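Local atomic coordinates of phosphonopyruvate hydrolase (Variovorax sp., PDB entry 2HJP), a protein that hydrolyses the carbon-phosphorus bond of phosphonopyruvate, giving pyruvate and phosphate, with the help of a divalent metal ion such as magnesium, manganese or cobalt. Residues M20-N24 with F44-A48; G37-G43 with I76-D81; P207-P212 with K228-Y234. All coordinates share one frame; numbering follows the deposited sequence.

Contact 1 (M20-N24 with F44-A48). With NA (sodium ion), chain D; PPR (phosphonopyruvate), chain G.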
ATOM      1  N   MET A  20      20.296 -16.132   0.474  1.00 16.81           N
ATOM      2  CA  MET A  20      19.188 -16.920   1.102  1.00 15.99           C
ATOM      3  C   MET A  20      17.822 -16.233   0.970  1.00 16.77           C
ATOM      4  O   MET A  20      17.650 -14.989   1.167  1.00 16.90           O
ATOM      5  CB  MET A  20      19.489 -17.109   2.604  1.00 14.36           C
ATOM      6  CG  MET A  20      18.336 -17.759   3.434  1.00 16.67           C
ATOM      7  SD  MET A  20      17.844 -19.355   2.746  1.00 16.89           S
ATOM      8  CE  MET A  20      19.258 -20.407   3.275  1.00 16.52           C
ATOM      9  N   ALA A  21      16.842 -17.063   0.659  1.00 16.39           N
ATOM     10  CA  ALA A  21      15.484 -16.587   0.554  1.00 13.76           C
ATOM     11  C   ALA A  21      14.990 -15.949   1.875  1.00 14.50           C
ATOM     12  O   ALA A  21      15.373 -16.368   2.983  1.00 15.27           O
ATOM     13  CB  ALA A  21      14.567 -17.791   0.228  1.00 12.12           C
ATOM     14  N   ALA A  22      14.105 -14.961   1.750  1.00 14.55           N
ATOM     15  CA  ALA A  22      13.485 -14.354   2.897  1.00 14.02           C
ATOM     16  C   ALA A  22      12.088 -13.913   2.486  1.00 14.59           C
ATOM     17  O   ALA A  22      11.923 -13.368   1.394  1.00 14.13           O
ATOM     18  CB  ALA A  22      14.272 -13.131   3.426  1.00 12.97           C
ATOM     19  N   HIS A  23      11.090 -14.162   3.343  1.00 15.36           N
ATOM     20  CA  HIS A  23       9.698 -13.728   3.039  1.00 15.94           C
ATOM     21  C   HIS A  23       9.305 -12.478   3.885  1.00 16.57           C
ATOM     22  O   HIS A  23       8.175 -11.946   3.777  1.00 18.15           O
ATOM     23  CB  HIS A  23       8.694 -14.897   3.228  1.00 13.81           C
ATOM     24  CG  HIS A  23       8.878 -15.676   4.496  1.00 14.85           C
ATOM     25  ND1 HIS A  23       9.805 -16.705   4.624  1.00 16.62           N
ATOM     26  CD2 HIS A  23       8.218 -15.618   5.674  1.00 14.53           C
ATOM     27  CE1 HIS A  23       9.697 -17.238   5.833  1.00 15.39           C
ATOM     28  NE2 HIS A  23       8.747 -16.590   6.488  1.00 16.61           N
ATOM     29  N   ASN A  24      10.196 -12.033   4.775  1.00 15.69           N
ATOM     30  CA  ASN A  24       9.964 -10.800   5.540  1.00 16.17           C
ATOM     31  C   ASN A  24      11.300 -10.260   6.036  1.00 15.15           C
ATOM     32  O   ASN A  24      12.289 -10.941   5.876  1.00 15.51           O
ATOM     33  CB  ASN A  24       8.969 -10.978   6.701  1.00 13.53           C
ATOM     34  CG  ASN A  24       9.379 -12.007   7.651  1.00 13.06           C
ATOM     35  OD1 ASN A  24      10.483 -12.023   8.066  1.00 14.15           O
ATOM     36  ND2 ASN A  24       8.447 -12.876   8.039  1.00 13.64           N
ATOM     37  N   PHE A  44       8.396 -16.839  -4.816  1.00 17.68           N
ATOM     38  CA  PHE A  44       7.767 -18.062  -4.371  1.00 15.39           C
ATOM     39  C   PHE A  44       7.519 -17.939  -2.850  1.00 16.18           C
ATOM     40  O   PHE A  44       6.401 -18.231  -2.329  1.00 16.88           O
ATOM     41  CB  PHE A  44       8.716 -19.267  -4.645  1.00 15.14           C
ATOM     42  CG  PHE A  44       8.163 -20.578  -4.111  1.00 16.41           C
ATOM     43  CD1 PHE A  44       7.205 -21.273  -4.833  1.00 17.42           C
ATOM     44  CD2 PHE A  44       8.540 -21.043  -2.858  1.00 15.42           C
ATOM     45  CE1 PHE A  44       6.613 -22.450  -4.287  1.00 17.15           C
ATOM     46  CE2 PHE A  44       7.977 -22.182  -2.322  1.00 17.28           C
ATOM     47  CZ  PHE A  44       6.991 -22.893  -3.062  1.00 16.50           C
ATOM     48  N   GLU A  45       8.561 -17.526  -2.134  1.00 14.91           N
ATOM     49  CA  GLU A  45       8.413 -17.350  -0.679  1.00 14.57           C
ATOM     50  C   GLU A  45       7.380 -16.300  -0.299  1.00 15.00           C
ATOM     51  O   GLU A  45       6.569 -16.547   0.586  1.00 12.89           O
ATOM     52  CB  GLU A  45       9.709 -16.969  -0.010  1.00 15.23           C
ATOM     53  CG  GLU A  45      10.675 -18.175   0.115  1.00 17.98           C
ATOM     54  CD  GLU A  45      11.273 -18.289   1.502  1.00 17.03           C
ATOM     55  OE1 GLU A  45      11.075 -17.324   2.293  1.00 16.20           O
ATOM     56  OE2 GLU A  45      11.934 -19.311   1.788  1.00 14.52           O
ATOM     57  N   LEU A  46       7.384 -15.130  -0.953  1.00 14.30           N
ATOM     58  CA  LEU A  46       6.409 -14.136  -0.544  1.00 13.11           C
ATOM     59  C   LEU A  46       4.984 -14.617  -0.927  1.00 12.90           C
ATOM     60  O   LEU A  46       4.057 -14.490  -0.129  1.00 13.69           O
ATOM     61  CB  LEU A  46       6.722 -12.793  -1.209  1.00 12.93           C
ATOM     62  CG  LEU A  46       5.854 -11.660  -0.763  1.00 14.39           C
ATOM     63  CD1 LEU A  46       5.990 -11.446   0.719  1.00 15.25           C
ATOM     64  CD2 LEU A  46       6.251 -10.429  -1.527  1.00 15.75           C
ATOM     65  N   SER A  47       4.787 -15.176  -2.120  1.00 12.55           N
ATOM     66  CA  SER A  47       3.435 -15.640  -2.448  1.00 13.42           C
ATOM     67  C   SER A  47       3.052 -16.796  -1.498  1.00 13.28           C
ATOM     68  O   SER A  47       1.918 -16.912  -1.082  1.00 14.33           O
ATOM     69  CB  SER A  47       3.329 -16.076  -3.951  1.00 14.86           C
ATOM     70  OG  SER A  47       4.254 -17.132  -4.119  1.00 17.87           O
ATOM     71  N   ALA A  48       3.990 -17.671  -1.152  1.00 14.76           N
ATOM     72  CA  ALA A  48       3.638 -18.778  -0.250  1.00 13.17           C
ATOM     73  C   ALA A  48       3.193 -18.195   1.097  1.00 13.80           C
ATOM     74  O   ALA A  48       2.222 -18.679   1.720  1.00 13.22           O
ATOM     75  CB  ALA A  48       4.846 -19.739  -0.066  1.00 11.33           C
TER
HETATM   76 NA    NA D 617       5.516 -12.317   4.172  1.00 24.55          NA
HETATM   77  C1  PPR G 291      11.670 -17.993  -6.405  1.00 20.18           C
HETATM   78  O1  PPR G 291      12.293 -18.304  -5.308  1.00 17.46           O
HETATM   79  O2' PPR G 291      10.666 -17.336  -6.461  1.00 17.68           O
HETATM   80  C2  PPR G 291      12.323 -18.515  -7.650  1.00 21.75           C
HETATM   81  C3  PPR G 291      13.029 -19.672  -7.813  1.00 23.63           C
HETATM   82  O2  PPR G 291      12.146 -17.714  -8.701  1.00 18.90           O
HETATM   83  P   PPR G 291      11.821 -21.043  -8.144  1.00 26.69           P
HETATM   84  O1P PPR G 291      11.158 -20.643  -9.492  1.00 25.43           O
HETATM   85  O2P PPR G 291      10.843 -21.057  -6.938  1.00 26.79           O
HETATM   86  O3P PPR G 291      12.647 -22.231  -8.309  1.00 26.75           O
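His23 and Glu45 meet because of how each leaves its backbone. The His23 ring is tucked between its own backbone N and carbonyl carbon (chi1 46°), while Glu45 starts with CG opposite its carbonyl carbon and then bends at chi2 (-133°), which sets the carboxylate between the Ala21 methyl and the His23 ring edge. There His23 ND1 donates to Glu45 OE1 at 2.7 Å. The oxygen lies close to the imidazole plane, at the ring edge. On the carboxylate side, the N-H arrives syn but tilted out of the carboxylate plane; the two flat groups are turned 42° apart. The backbone N of His23 is also near OE1, yet its angle is too poor for a bond. The other oxygen, OE2, rests against the methyl of Ala21, 3.4 Å from its CB, and accepts from the backbone N of Ile239, so both carboxylate oxygens of this buried acid are engaged. The next residue, Leu46, brings CD1 to 3.8 Å from His23 O, the carbonyl that binds a sodium ion at 2.7 Å; Ser49 is another ligand of that ion. At the start of the helical segment, Phe44 N donates to O2' of phosphonopyruvate at 2.8 Å, placing the substrate carboxylate at this helix's N-terminal end. The contact thus fastens helix 43-49 to the end of strand 17-21 of the barrel. Helix 237-256 packs on His23 and Glu45 through Ala238, strand 38-41 touches Ala21 through Trp40, and Ile272 of the second subunit packs on Ala48.

Contact 2 (G37-G43 with I76-D81). With MG (magnesium ion), chain C; PPR (phosphonopyruvate), chain G.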
ATOM      1  N   GLY A  37      25.800 -14.149   2.116  1.00 17.24           N
ATOM      2  CA  GLY A  37      26.292 -13.004   1.373  1.00 16.41           C
ATOM      3  C   GLY A  37      25.200 -12.010   1.009  1.00 16.23           C
ATOM      4  O   GLY A  37      25.421 -10.801   1.040  1.00 15.41           O
ATOM      5  N   GLY A  38      24.030 -12.514   0.646  1.00 14.97           N
ATOM      6  CA  GLY A  38      22.963 -11.601   0.294  1.00 14.57           C
ATOM      7  C   GLY A  38      21.588 -12.248   0.556  1.00 15.67           C
ATOM      8  O   GLY A  38      21.509 -13.438   0.957  1.00 14.66           O
ATOM      9  N   ILE A  39      20.537 -11.464   0.367  1.00 13.62           N
ATOM     10  CA  ILE A  39      19.170 -11.904   0.537  1.00 14.25           C
ATOM     11  C   ILE A  39      18.525 -12.142  -0.846  1.00 13.20           C
ATOM     12  O   ILE A  39      18.783 -11.377  -1.785  1.00 13.73           O
ATOM     13  CB  ILE A  39      18.335 -10.807   1.304  1.00 17.37           C
ATOM     14  CG1 ILE A  39      19.003 -10.480   2.657  1.00 16.01           C
ATOM     15  CG2 ILE A  39      16.858 -11.262   1.459  1.00 15.03           C
ATOM     16  CD1 ILE A  39      19.095 -11.633   3.682  1.00 17.95           C
ATOM     17  N   TRP A  40      17.730 -13.214  -0.970  1.00 15.16           N
ATOM     18  CA  TRP A  40      17.009 -13.520  -2.207  1.00 14.14           C
ATOM     19  C   TRP A  40      15.538 -13.131  -1.909  1.00 15.98           C
ATOM     20  O   TRP A  40      14.862 -13.774  -1.064  1.00 15.83           O
ATOM     21  CB  TRP A  40      17.148 -15.026  -2.527  1.00 14.24           C
ATOM     22  CG  TRP A  40      16.209 -15.593  -3.540  1.00 13.93           C
ATOM     23  CD1 TRP A  40      15.456 -16.723  -3.406  1.00 14.71           C
ATOM     24  CD2 TRP A  40      15.964 -15.116  -4.880  1.00 16.21           C
ATOM     25  NE1 TRP A  40      14.758 -16.985  -4.571  1.00 13.23           N
ATOM     26  CE2 TRP A  40      15.046 -16.014  -5.482  1.00 15.22           C
ATOM     27  CE3 TRP A  40      16.435 -14.021  -5.624  1.00 16.69           C
ATOM     28  CZ2 TRP A  40      14.590 -15.853  -6.802  1.00 15.15           C
ATOM     29  CZ3 TRP A  40      15.995 -13.847  -6.931  1.00 16.01           C
ATOM     30  CH2 TRP A  40      15.071 -14.760  -7.515  1.00 18.28           C
ATOM     31  N   GLY A  41      15.058 -12.089  -2.589  1.00 14.10           N
ATOM     32  CA  GLY A  41      13.686 -11.616  -2.383  1.00 16.11           C
ATOM     33  C   GLY A  41      12.751 -12.422  -3.261  1.00 13.78           C
ATOM     34  O   GLY A  41      12.146 -11.958  -4.193  1.00 14.31           O
ATOM     35  N   SER A  42      12.666 -13.681  -2.903  1.00 13.41           N
ATOM     36  CA  SER A  42      11.900 -14.717  -3.558  1.00 13.38           C
ATOM     37  C   SER A  42      10.390 -14.465  -3.811  1.00 14.90           C
ATOM     38  O   SER A  42       9.664 -14.205  -2.881  1.00 14.83           O
ATOM     39  CB  SER A  42      12.017 -15.990  -2.684  1.00 10.59           C
ATOM     40  OG  SER A  42      11.206 -17.012  -3.264  1.00 13.21           O
ATOM     41  N   GLY A  43       9.933 -14.562  -5.056  1.00 15.27           N
ATOM     42  CA  GLY A  43       8.490 -14.427  -5.316  1.00 16.41           C
ATOM     43  C   GLY A  43       7.737 -15.678  -4.810  1.00 16.82           C
ATOM     44  O   GLY A  43       6.600 -15.610  -4.390  1.00 17.47           O
ATOM     45  N   ILE A  76      23.349  -6.179   3.898  1.00 17.26           N
ATOM     46  CA  ILE A  76      23.946  -6.941   2.810  1.00 17.98           C
ATOM     47  C   ILE A  76      23.059  -6.783   1.544  1.00 16.36           C
ATOM     48  O   ILE A  76      21.902  -6.400   1.676  1.00 16.28           O
ATOM     49  CB  ILE A  76      24.113  -8.447   3.204  1.00 20.82           C
ATOM     50  CG1 ILE A  76      22.759  -9.054   3.597  1.00 22.80           C
ATOM     51  CG2 ILE A  76      25.168  -8.550   4.336  1.00 17.49           C
ATOM     52  CD1 ILE A  76      22.136  -8.610   4.866  1.00 35.24           C
ATOM     53  N   PRO A  77      23.589  -7.053   0.329  1.00 17.82           N
ATOM     54  CA  PRO A  77      22.810  -6.914  -0.920  1.00 17.74           C
ATOM     55  C   PRO A  77      21.533  -7.758  -1.002  1.00 16.33           C
ATOM     56  O   PRO A  77      21.495  -8.921  -0.566  1.00 18.01           O
ATOM     57  CB  PRO A  77      23.788  -7.373  -2.015  1.00 16.99           C
ATOM     58  CG  PRO A  77      25.135  -7.083  -1.411  1.00 18.52           C
ATOM     59  CD  PRO A  77      24.969  -7.504   0.033  1.00 16.62           C
ATOM     60  N   LEU A  78      20.536  -7.184  -1.635  1.00 14.94           N
ATOM     61  CA  LEU A  78      19.244  -7.837  -1.833  1.00 14.16           C
ATOM     62  C   LEU A  78      19.131  -8.048  -3.346  1.00 15.11           C
ATOM     63  O   LEU A  78      19.312  -7.090  -4.127  1.00 14.80           O
ATOM     64  CB  LEU A  78      18.098  -6.893  -1.383  1.00 14.06           C
ATOM     65  CG  LEU A  78      16.706  -7.332  -1.846  1.00 17.38           C
ATOM     66  CD1 LEU A  78      16.402  -8.733  -1.307  1.00 15.43           C
ATOM     67  CD2 LEU A  78      15.646  -6.257  -1.329  1.00 15.82           C
ATOM     68  N   ILE A  79      18.850  -9.285  -3.738  1.00 15.16           N
ATOM     69  CA  ILE A  79      18.645  -9.669  -5.109  1.00 15.28           C
ATOM     70  C   ILE A  79      17.126  -9.856  -5.156  1.00 17.23           C
ATOM     71  O   ILE A  79      16.594 -10.764  -4.480  1.00 16.99           O
ATOM     72  CB  ILE A  79      19.307 -11.013  -5.387  1.00 16.52           C
ATOM     73  CG1 ILE A  79      20.807 -10.942  -5.093  1.00 16.82           C
ATOM     74  CG2 ILE A  79      18.979 -11.452  -6.831  1.00 12.59           C
ATOM     75  CD1 ILE A  79      21.177 -11.043  -3.619  1.00 30.41           C
ATOM     76  N   ALA A  80      16.427  -9.010  -5.920  1.00 16.26           N
ATOM     77  CA  ALA A  80      14.973  -9.129  -6.022  1.00 16.94           C
ATOM     78  C   ALA A  80      14.490  -9.935  -7.240  1.00 16.72           C
ATOM     79  O   ALA A  80      14.973  -9.730  -8.363  1.00 16.22           O
ATOM     80  CB  ALA A  80      14.351  -7.704  -6.058  1.00 16.65           C
ATOM     81  N   ASP A  81      13.512 -10.824  -7.005  1.00 15.80           N
ATOM     82  CA  ASP A  81      12.875 -11.620  -8.041  1.00 16.30           C
ATOM     83  C   ASP A  81      11.756 -10.766  -8.725  1.00 17.09           C
ATOM     84  O   ASP A  81      10.783 -10.403  -8.075  1.00 18.35           O
ATOM     85  CB  ASP A  81      12.239 -12.849  -7.374  1.00 16.94           C
ATOM     86  CG  ASP A  81      11.567 -13.796  -8.351  1.00 17.21           C
ATOM     87  OD1 ASP A  81      11.511 -13.532  -9.577  1.00 17.45           O
ATOM     88  OD2 ASP A  81      11.073 -14.839  -7.850  1.00 19.02           O
TER
HETATM   89 MG    MG C 292      10.299 -16.670  -8.454  1.00 23.08          MG
HETATM   90  C1  PPR G 291      11.670 -17.993  -6.405  1.00 20.18           C
HETATM   91  O1  PPR G 291      12.293 -18.304  -5.308  1.00 17.46           O
HETATM   92  O2' PPR G 291      10.666 -17.336  -6.461  1.00 17.68           O
HETATM   93  C2  PPR G 291      12.323 -18.515  -7.650  1.00 21.75           C
HETATM   94  C3  PPR G 291      13.029 -19.672  -7.813  1.00 23.63           C
HETATM   95  O2  PPR G 291      12.146 -17.714  -8.701  1.00 18.90           O
HETATM   96  P   PPR G 291      11.821 -21.043  -8.144  1.00 26.69           P
HETATM   97  O1P PPR G 291      11.158 -20.643  -9.492  1.00 25.43           O
HETATM   98  O2P PPR G 291      10.843 -21.057  -6.938  1.00 26.79           O
HETATM   99  O3P PPR G 291      12.647 -22.231  -8.309  1.00 26.75           O
HETATM  100  O   HOH W   1      10.475 -15.967 -10.447  1.00 20.62           O
HETATM  101  O   HOH W   2       8.335 -15.882  -8.231  1.00 20.59           O
HETATM  102  O   HOH W   3       9.291 -18.405  -9.073  1.00 20.72           O
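Ile39 CG2 packs against Leu78 CD1 at 3.8 Å on one face of this parallel strand pair, and on the other Ile79 CG2 sits equally close to Trp40 CE3, the two side chains crossing at about a right angle. Between these layers run straight backbone bonds: Ile39 N to Pro77 O, Ile79 N to Ile39 O, and Gly41 N to Ile79 O at 2.8 Å. Outward, Trp40 CH2 reaches Asp81 CB at 3.4 Å, the indole and carboxylate planes only 13° apart, while its NE1 donates to O1 of phosphonopyruvate at 2.9 Å. With an alanine here NE1 is gone, and O1 would probably be held less firmly, with a gap opened beside Ile79 and Asp81. Ser42 OG also donates to O1. At the polar edge Asp81 OD2 binds magnesium at 2.1 Å and takes the Gly43 N-H on its anti side, tilted out of the carboxylate plane, at 3.0 Å. The substrate's O2 and O2' and three waters complete six-fold coordination. Strand 17-21 flanks strand 38-41 and strand 106-110 flanks strand 78-81, with helix 60-71 covering Ile39 and Leu78 and Val108 touching Trp40 and Ile79.

Contact 3 (P207-P212 with K228-Y234); sequences PLVLVP and KVGIVIY
Val209 and Ile231 lie side by side and point the same way, with Val209 CG1 3.8 Å from Ile231 CG2. The same valine methyl leans on toward Ile233 CG1, which makes a small aliphatic row. Val211 and Ile233 repeat the side-by-side pose farther along, CG2 of the valine lying 4.0 Å from CB of the isoleucine. The other face is built differently. Leu210 is set across Val229 at about a right angle: with its CG opposite the carbonyl carbon (chi1 -56°) and the chain extended beyond, CD1 comes to 3.8 Å from Val229 CG2. Pro212 crosses Val232 in the same manner, laying its CD and CG over the valine's CG2, with CD at 3.6 Å. That CG2 also sits above one face of the Tyr234 ring, displaced toward the rim, while the phenol OH is hydrogen-bonded to Glu220. Beneath the side chains, the backbone pairing is parallel but not regular. Leu208 O accepts from Gly230 N at 2.8 Å and, weakly, from Ile231 N; the register slips by one residue here, between Leu208 and Val209, a beta bulge. Regular pairing resumes with Leu210 N to Ile231 O and with Ile233 N to Leu210 O at 2.7 Å. The short strand axes run at 27° to each other. Strand 208-210, helix 220-224 and strand 229-234 form a beta-alpha-beta unit, its helix packing through Ile223 on Leu210, Val229 and Val232. These are the last two strands of the closed eight-stranded barrel of the PEP mutase/isocitrate lyase superfamily, a TIM-barrel fold.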
ATOM      1  N   PRO A 207      29.198 -14.485 -15.236  1.00 19.60           N
ATOM      2  CA  PRO A 207      28.999 -15.584 -14.286  1.00 19.46           C
ATOM      3  C   PRO A 207      27.643 -16.196 -14.281  1.00 18.05           C
ATOM      4  O   PRO A 207      26.638 -15.561 -14.613  1.00 19.28           O
ATOM      5  CB  PRO A 207      29.264 -14.985 -12.914  1.00 17.06           C
ATOM      6  CG  PRO A 207      29.675 -13.606 -13.132  1.00 21.57           C
ATOM      7  CD  PRO A 207      29.483 -13.205 -14.573  1.00 19.77           C
ATOM      8  N   LEU A 208      27.601 -17.452 -13.902  1.00 15.54           N
ATOM      9  CA  LEU A 208      26.319 -18.140 -13.787  1.00 16.97           C
ATOM     10  C   LEU A 208      25.772 -18.100 -12.366  1.00 17.24           C
ATOM     11  O   LEU A 208      26.536 -17.892 -11.380  1.00 18.41           O
ATOM     12  CB  LEU A 208      26.460 -19.602 -14.185  1.00 18.23           C
ATOM     13  CG  LEU A 208      26.925 -19.768 -15.613  1.00 18.21           C
ATOM     14  CD1 LEU A 208      27.046 -21.269 -15.841  1.00 20.48           C
ATOM     15  CD2 LEU A 208      25.957 -19.046 -16.648  1.00 18.42           C
ATOM     16  N   VAL A 209      24.460 -18.282 -12.282  1.00 18.08           N
ATOM     17  CA  VAL A 209      23.752 -18.309 -10.998  1.00 17.62           C
ATOM     18  C   VAL A 209      22.960 -19.630 -10.962  1.00 17.38           C
ATOM     19  O   VAL A 209      22.245 -19.947 -11.923  1.00 17.23           O
ATOM     20  CB  VAL A 209      22.712 -17.141 -10.864  1.00 17.28           C
ATOM     21  CG1 VAL A 209      22.037 -17.169  -9.438  1.00 17.72           C
ATOM     22  CG2 VAL A 209      23.358 -15.797 -11.185  1.00 17.60           C
ATOM     23  N   LEU A 210      23.104 -20.365  -9.856  1.00 16.13           N
ATOM     24  CA  LEU A 210      22.358 -21.615  -9.643  1.00 17.32           C
ATOM     25  C   LEU A 210      21.376 -21.522  -8.450  1.00 17.20           C
ATOM     26  O   LEU A 210      21.661 -20.847  -7.418  1.00 17.26           O
ATOM     27  CB  LEU A 210      23.344 -22.786  -9.358  1.00 19.84           C
ATOM     28  CG  LEU A 210      24.443 -23.075 -10.400  1.00 18.34           C
ATOM     29  CD1 LEU A 210      25.328 -24.264 -10.045  1.00 18.22           C
ATOM     30  CD2 LEU A 210      23.695 -23.362 -11.737  1.00 18.47           C
ATOM     31  N   VAL A 211      20.249 -22.202  -8.563  1.00 16.44           N
ATOM     32  CA  VAL A 211      19.253 -22.289  -7.473  1.00 17.08           C
ATOM     33  C   VAL A 211      19.074 -23.811  -7.381  1.00 17.29           C
ATOM     34  O   VAL A 211      18.189 -24.387  -8.026  1.00 19.21           O
ATOM     35  CB  VAL A 211      17.929 -21.621  -7.906  1.00 15.85           C
ATOM     36  CG1 VAL A 211      16.894 -21.626  -6.717  1.00 15.47           C
ATOM     37  CG2 VAL A 211      18.229 -20.219  -8.471  1.00 17.73           C
ATOM     38  N   PRO A 212      19.932 -24.477  -6.618  1.00 18.65           N
ATOM     39  CA  PRO A 212      19.955 -25.937  -6.424  1.00 18.98           C
ATOM     40  C   PRO A 212      18.879 -26.591  -5.590  1.00 20.41           C
ATOM     41  O   PRO A 212      19.079 -27.693  -5.130  1.00 19.71           O
ATOM     42  CB  PRO A 212      21.331 -26.175  -5.817  1.00 18.45           C
ATOM     43  CG  PRO A 212      21.498 -24.963  -4.904  1.00 20.13           C
ATOM     44  CD  PRO A 212      20.926 -23.810  -5.733  1.00 19.26           C
ATOM     45  N   LYS A 228      32.809 -21.205 -13.248  1.00 20.87           N
ATOM     46  CA  LYS A 228      31.891 -20.349 -14.013  1.00 21.16           C
ATOM     47  C   LYS A 228      30.681 -19.791 -13.237  1.00 20.90           C
ATOM     48  O   LYS A 228      30.021 -18.877 -13.732  1.00 19.53           O
ATOM     49  CB  LYS A 228      31.376 -21.129 -15.210  1.00 22.68           C
ATOM     50  CG  LYS A 228      32.451 -21.415 -16.245  1.00 22.63           C
ATOM     51  CD  LYS A 228      31.889 -22.319 -17.301  1.00 25.68           C
ATOM     52  CE  LYS A 228      32.980 -22.527 -18.391  1.00 24.83           C
ATOM     53  NZ  LYS A 228      32.503 -23.546 -19.258  1.00 27.83           N
ATOM     54  N   VAL A 229      30.394 -20.376 -12.062  1.00 19.53           N
ATOM     55  CA  VAL A 229      29.242 -19.981 -11.216  1.00 17.94           C
ATOM     56  C   VAL A 229      29.701 -18.952 -10.194  1.00 18.01           C
ATOM     57  O   VAL A 229      30.651 -19.212  -9.486  1.00 16.93           O
ATOM     58  CB  VAL A 229      28.734 -21.230 -10.430  1.00 17.87           C
ATOM     59  CG1 VAL A 229      27.591 -20.888  -9.474  1.00 17.54           C
ATOM     60  CG2 VAL A 229      28.296 -22.276 -11.398  1.00 19.40           C
ATOM     61  N   GLY A 230      29.043 -17.793 -10.121  1.00 16.18           N
ATOM     62  CA  GLY A 230      29.429 -16.823  -9.106  1.00 18.56           C
ATOM     63  C   GLY A 230      28.424 -16.666  -7.940  1.00 17.36           C
ATOM     64  O   GLY A 230      28.731 -16.066  -6.907  1.00 16.67           O
ATOM     65  N   ILE A 231      27.242 -17.245  -8.097  1.00 18.12           N
ATOM     66  CA  ILE A 231      26.215 -17.091  -7.093  1.00 15.50           C
ATOM     67  C   ILE A 231      25.392 -18.346  -6.878  1.00 15.51           C
ATOM     68  O   ILE A 231      25.007 -18.964  -7.829  1.00 16.98           O
ATOM     69  CB  ILE A 231      25.217 -15.951  -7.523  1.00 16.95           C
ATOM     70  CG1 ILE A 231      25.921 -14.614  -7.544  1.00 16.58           C
ATOM     71  CG2 ILE A 231      24.054 -15.838  -6.552  1.00 13.98           C
ATOM     72  CD1 ILE A 231      25.228 -13.530  -8.374  1.00 21.86           C
ATOM     73  N   VAL A 232      25.156 -18.750  -5.635  1.00 16.10           N
ATOM     74  CA  VAL A 232      24.238 -19.837  -5.431  1.00 15.87           C
ATOM     75  C   VAL A 232      23.072 -19.250  -4.625  1.00 17.36           C
ATOM     76  O   VAL A 232      23.275 -18.470  -3.667  1.00 15.14           O
ATOM     77  CB  VAL A 232      24.850 -20.983  -4.679  1.00 16.99           C
ATOM     78  CG1 VAL A 232      25.503 -20.486  -3.482  1.00 15.42           C
ATOM     79  CG2 VAL A 232      23.729 -22.028  -4.349  1.00 17.49           C
ATOM     80  N   ILE A 233      21.843 -19.576  -5.013  1.00 16.73           N
ATOM     81  CA  ILE A 233      20.680 -19.028  -4.266  1.00 15.69           C
ATOM     82  C   ILE A 233      19.906 -20.182  -3.583  1.00 16.87           C
ATOM     83  O   ILE A 233      19.601 -21.186  -4.247  1.00 16.54           O
ATOM     84  CB  ILE A 233      19.684 -18.315  -5.250  1.00 15.96           C
ATOM     85  CG1 ILE A 233      20.305 -16.963  -5.714  1.00 21.00           C
ATOM     86  CG2 ILE A 233      18.274 -18.060  -4.570  1.00 14.09           C
ATOM     87  CD1 ILE A 233      20.019 -15.717  -4.889  1.00 32.49           C
ATOM     88  N   TYR A 234      19.611 -20.025  -2.283  1.00 15.21           N
ATOM     89  CA  TYR A 234      18.774 -20.998  -1.542  1.00 14.86           C
ATOM     90  C   TYR A 234      17.382 -20.437  -1.727  1.00 15.32           C
ATOM     91  O   TYR A 234      16.961 -19.445  -1.103  1.00 16.66           O
ATOM     92  CB  TYR A 234      19.291 -21.080  -0.135  1.00 15.04           C
ATOM     93  CG  TYR A 234      20.676 -21.727  -0.183  1.00 15.11           C
ATOM     94  CD1 TYR A 234      20.828 -23.026  -0.633  1.00 18.14           C
ATOM     95  CD2 TYR A 234      21.816 -21.011   0.188  1.00 16.96           C
ATOM     96  CE1 TYR A 234      22.110 -23.622  -0.715  1.00 19.04           C
ATOM     97  CE2 TYR A 234      23.118 -21.582   0.120  1.00 18.29           C
ATOM     98  CZ  TYR A 234      23.232 -22.898  -0.342  1.00 20.17           C
ATOM     99  OH  TYR A 234      24.473 -23.458  -0.439  1.00 20.37           O
TER

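Overall arrangement
All three contacts are largely buried and belong to one barrel. Strand 17-21, part of contact 1, is flanked by strand 38-41 of contact 2 and strand 229-234 of contact 3, so it closes the ring between them: the backbone of Met20 probably bonds to that of Trp40, and Ala21 to Tyr234. Contacts 2 and 3 are strand pairs, whereas contact 1 sets a helix against a strand end, with a single buried side-chain hydrogen bond across it and Ala21 and Leu46 packing alongside. Contact 2 changes from apolar packing to metal and substrate chemistry at its C-terminal end; the side chains meeting across contact 3 are almost wholly apolar. Contacts 1 and 2 share the substrate, and Ile233 of contact 3 packs on Trp40.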